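2-polyprenyl-6-methoxyphenol hydroxylase-like FAD-dependent oxidoreductase (Streptomyces sp. NRRL 11266, PDB 6UI5) binds flavin-adenine dinucleotide and resembles FAD-dependent oxidoreductases of the aromatic-ring hydroxylase type, with a Rossmann-type FAD-binding domain. Local coordinates at residues R218-E223 / Q262-V267. Sequence-based numbering, arbitrary orientation.
Sequences RVFSAE and QHYSIV. With FAD (flavin-adenine dinucleotide), chain C.
Tyr264 and Phe220 line the flavin end of the FAD pocket, where they project from the antiparallel sheet of this FAD-dependent oxidoreductase. Strands 216-225 and 257-271 are not direct neighbours in that sheet. Strand 176-185 lies between them and pairs antiparallel with each. The segments 218-223 and 262-267 therefore run roughly the same way, with axes 9.0 Å apart at closest approach and an angle of 40° between them. The Tyr264 side chain reaches across from one segment to the other.

The methyl carbon C7M of FAD lies over one face of the Tyr264 ring, displaced toward the rim, with CD2 of Tyr264 3.5 Å from C7M. Phe220 meets the same methyl with its ring edge, and its CE1 is 3.8 Å from C7M. The cofactor methyl thus touches both aromatic rings, in a different way each time. The two ring planes are nearly parallel, at 15°, but slid far apart, so there is little stacking overlap. Their nearest ring carbons are Phe220 CE1 and Tyr264 CE2, 3.7 Å apart. With CG anti to the backbone N, the Phe220 ring is carried alongside Tyr264 to the flavin methyl. The Phe220 side chain also touches Val181 of strand 176-185 and Tyr290.

The phenol end of Tyr264 passes the Phe220 ring to reach the backbone. Ala222 flanks the hydroxyl, with its CB 3.3 Å from Tyr264 OH. The Ser221 side chain is engaged elsewhere, its OG bonded to Ile180 N. The backbone carbonyl of Ser221 accepts a hydrogen bond from the phenol: Tyr264 OH lies 2.5 Å from Ser221 O, with the donor oxygen tilted 21° from the carbonyl plane of Ser221.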
loop_
_atom_site.group_PDB
_atom_site.type_symbol
_atom_site.label_atom_id
_atom_site.label_comp_id
_atom_site.label_asym_id
_atom_site.label_seq_id
_atom_site.Cartn_x
_atom_site.Cartn_y
_atom_site.Cartn_z
ATOM N N ARG A 218 -25.893 -12.702 -18.586
ATOM C CA ARG A 218 -25.760 -11.581 -17.666
ATOM C C ARG A 218 -24.639 -10.678 -18.153
ATOM O O ARG A 218 -23.608 -11.155 -18.639
ATOM C CB ARG A 218 -25.482 -12.051 -16.240
ATOM C CG ARG A 218 -25.211 -10.933 -15.255
ATOM C CD ARG A 218 -25.506 -11.425 -13.873
ATOM N NE ARG A 218 -26.912 -11.747 -13.760
ATOM C CZ ARG A 218 -27.449 -12.493 -12.806
ATOM N NH1 ARG A 218 -26.693 -13.023 -11.837
ATOM N NH2 ARG A 218 -28.765 -12.688 -12.818
ATOM N N VAL A 219 -24.865 -9.368 -18.059
ATOM C CA VAL A 219 -23.973 -8.378 -18.652
ATOM C C VAL A 219 -23.673 -7.301 -17.620
ATOM O O VAL A 219 -24.568 -6.858 -16.891
ATOM C CB VAL A 219 -24.581 -7.765 -19.924
ATOM C CG1 VAL A 219 -24.898 -8.869 -20.897
ATOM C CG2 VAL A 219 -25.855 -6.993 -19.602
ATOM N N PHE A 220 -22.407 -6.900 -17.537
ATOM C CA PHE A 220 -21.983 -5.900 -16.569
ATOM C C PHE A 220 -20.986 -4.959 -17.220
ATOM O O PHE A 220 -20.043 -5.406 -17.878
ATOM C CB PHE A 220 -21.360 -6.546 -15.330
ATOM C CG PHE A 220 -20.894 -5.561 -14.314
ATOM C CD1 PHE A 220 -21.778 -5.035 -13.378
ATOM C CD2 PHE A 220 -19.574 -5.139 -14.300
ATOM C CE1 PHE A 220 -21.354 -4.108 -12.441
ATOM C CE2 PHE A 220 -19.141 -4.225 -13.370
ATOM C CZ PHE A 220 -20.035 -3.704 -12.440
ATOM N N SER A 221 -21.193 -3.664 -17.030
ATOM C CA SER A 221 -20.267 -2.655 -17.517
ATOM C C SER A 221 -19.905 -1.707 -16.383
ATOM O O SER A 221 -20.733 -1.392 -15.525
ATOM C CB SER A 221 -20.874 -1.851 -18.674
ATOM O OG SER A 221 -21.999 -1.128 -18.198
ATOM N N ALA A 222 -18.671 -1.222 -16.412
ATOM C CA ALA A 222 -18.157 -0.332 -15.374
ATOM C C ALA A 222 -17.236 0.685 -16.029
ATOM O O ALA A 222 -16.199 0.318 -16.590
ATOM C CB ALA A 222 -17.408 -1.109 -14.297
ATOM N N GLU A 223 -17.607 1.956 -15.957
ATOM C CA GLU A 223 -16.936 2.992 -16.721
ATOM C C GLU A 223 -16.483 4.103 -15.786
ATOM O O GLU A 223 -17.207 4.484 -14.864
ATOM C CB GLU A 223 -17.860 3.534 -17.830
ATOM C CG GLU A 223 -17.911 2.612 -19.040
ATOM C CD GLU A 223 -18.784 3.141 -20.183
ATOM O OE1 GLU A 223 -20.015 2.890 -20.177
ATOM O OE2 GLU A 223 -18.240 3.814 -21.092
ATOM N N GLN A 262 -30.338 -2.297 -15.755
ATOM C CA GLN A 262 -30.409 -1.185 -14.813
ATOM C C GLN A 262 -29.213 -0.267 -14.986
ATOM O O GLN A 262 -28.078 -0.747 -15.030
ATOM C CB GLN A 262 -30.449 -1.667 -13.351
ATOM C CG GLN A 262 -31.588 -2.603 -12.960
ATOM C CD GLN A 262 -32.519 -2.008 -11.930
ATOM O OE1 GLN A 262 -33.013 -0.871 -12.089
ATOM N NE2 GLN A 262 -32.785 -2.775 -10.860
ATOM N N HIS A 263 -29.459 1.044 -15.035
ATOM C CA HIS A 263 -28.398 2.006 -14.765
ATOM C C HIS A 263 -27.944 1.895 -13.308
ATOM O O HIS A 263 -28.763 1.713 -12.398
ATOM C CB HIS A 263 -28.875 3.419 -15.053
ATOM C CG HIS A 263 -29.199 3.638 -16.496
ATOM N ND1 HIS A 263 -28.277 3.401 -17.497
ATOM C CD2 HIS A 263 -30.346 4.021 -17.111
ATOM C CE1 HIS A 263 -28.845 3.635 -18.667
ATOM N NE2 HIS A 263 -30.096 4.018 -18.459
ATOM N N TYR A 264 -26.634 1.980 -13.077
ATOM C CA TYR A 264 -26.105 2.063 -11.716
ATOM C C TYR A 264 -24.975 3.084 -11.678
ATOM O O TYR A 264 -24.217 3.226 -12.643
ATOM C CB TYR A 264 -25.620 0.696 -11.212
ATOM C CG TYR A 264 -24.242 0.308 -11.721
ATOM C CD1 TYR A 264 -23.091 0.726 -11.057
ATOM C CD2 TYR A 264 -24.093 -0.469 -12.865
ATOM C CE1 TYR A 264 -21.838 0.396 -11.522
ATOM C CE2 TYR A 264 -22.832 -0.819 -13.332
ATOM C CZ TYR A 264 -21.708 -0.376 -12.655
ATOM O OH TYR A 264 -20.438 -0.696 -13.097
ATOM N N SER A 265 -24.863 3.801 -10.555
ATOM C CA SER A 265 -23.673 4.593 -10.276
ATOM C C SER A 265 -23.133 4.104 -8.937
ATOM O O SER A 265 -23.858 3.492 -8.155
ATOM C CB SER A 265 -23.942 6.146 -10.240
ATOM O OG SER A 265 -25.011 6.498 -9.373
ATOM N N ILE A 266 -21.852 4.339 -8.676
ATOM C CA ILE A 266 -21.208 3.822 -7.462
ATOM C C ILE A 266 -20.696 4.989 -6.652
ATOM O O ILE A 266 -19.906 5.797 -7.156
ATOM C CB ILE A 266 -20.053 2.863 -7.775
ATOM C CG1 ILE A 266 -20.596 1.530 -8.266
ATOM C CG2 ILE A 266 -19.153 2.673 -6.519
ATOM C CD1 ILE A 266 -21.464 0.818 -7.226
ATOM N N VAL A 267 -21.100 5.052 -5.387
ATOM C CA VAL A 267 -20.402 5.861 -4.397
ATOM C C VAL A 267 -19.929 4.946 -3.279
ATOM O O VAL A 267 -20.348 3.797 -3.176
ATOM C CB VAL A 267 -21.275 6.984 -3.832
ATOM C CG1 VAL A 267 -21.437 8.108 -4.885
ATOM C CG2 VAL A 267 -22.598 6.400 -3.388
HETATM P PA FAD C . -30.374 -4.563 -1.112
HETATM O O1A FAD C . -29.868 -5.717 -1.949
HETATM O O2A FAD C . -30.247 -3.286 -1.927
HETATM O O5B FAD C . -31.886 -4.880 -0.511
HETATM C C5B FAD C . -32.616 -3.854 0.144
HETATM C C4B FAD C . -34.137 -4.209 0.067
HETATM O O4B FAD C . -34.891 -3.402 0.771
HETATM C C3B FAD C . -34.638 -4.058 -1.389
HETATM O O3B FAD C . -35.485 -5.088 -1.661
HETATM C C2B FAD C . -35.396 -2.716 -1.384
HETATM O O2B FAD C . -36.299 -2.700 -2.565
HETATM C C1B FAD C . -36.038 -2.798 -0.250
HETATM N N9A FAD C . -36.446 -1.543 0.351
HETATM C C8A FAD C . -35.787 -0.364 0.301
HETATM N N7A FAD C . -36.472 0.526 1.051
HETATM C C5A FAD C . -37.542 -0.114 1.579
HETATM C C6A FAD C . -38.569 0.304 2.417
HETATM N N6A FAD C . -39.006 1.516 3.094
HETATM N N1A FAD C . -39.529 -0.547 2.791
HETATM C C2A FAD C . -39.502 -1.830 2.366
HETATM N N3A FAD C . -38.486 -2.243 1.556
HETATM C C4A FAD C . -37.514 -1.392 1.161
HETATM N N1 FAD C . -22.637 -8.296 -4.771
HETATM C C2 FAD C . -21.615 -9.380 -4.852
HETATM O O2 FAD C . -21.395 -10.096 -3.931
HETATM N N3 FAD C . -20.862 -9.561 -6.126
HETATM C C4 FAD C . -21.145 -8.678 -7.260
HETATM O O4 FAD C . -20.565 -8.797 -8.286
HETATM C C4X FAD C . -22.184 -7.591 -7.140
HETATM N N5 FAD C . -22.410 -6.750 -8.293
HETATM C C5X FAD C . -23.416 -5.662 -8.201
HETATM C C6 FAD C . -23.622 -4.851 -9.319
HETATM C C7 FAD C . -24.563 -3.830 -9.267
HETATM C C7M FAD C . -24.566 -3.124 -10.616
HETATM C C8 FAD C . -25.318 -3.596 -8.107
HETATM C C8M FAD C . -26.336 -2.449 -8.144
HETATM C C9 FAD C . -25.112 -4.410 -6.978
HETATM C C9A FAD C . -24.154 -5.451 -7.010
HETATM N N10 FAD C . -23.910 -6.328 -5.802
HETATM C C10 FAD C . -22.924 -7.400 -5.903
HETATM C "C1'" FAD C . -24.721 -6.108 -4.588
HETATM C "C2'" FAD C . -24.022 -5.823 -3.247
HETATM O "O2'" FAD C . -23.571 -6.979 -2.644
HETATM C "C3'" FAD C . -25.026 -5.262 -2.241
HETATM O "O3'" FAD C . -24.287 -4.775 -1.166
HETATM C "C4'" FAD C . -26.025 -6.279 -1.652
HETATM O "O4'" FAD C . -26.834 -6.909 -2.604
HETATM C "C5'" FAD C . -26.932 -5.417 -0.765
HETATM O "O5'" FAD C . -27.633 -6.206 0.156
HETATM P P FAD C . -28.763 -5.522 1.148
HETATM O O1P FAD C . -29.770 -6.578 1.539
HETATM O O2P FAD C . -28.183 -4.797 2.348
HETATM O O3P FAD C . -29.450 -4.325 0.238
#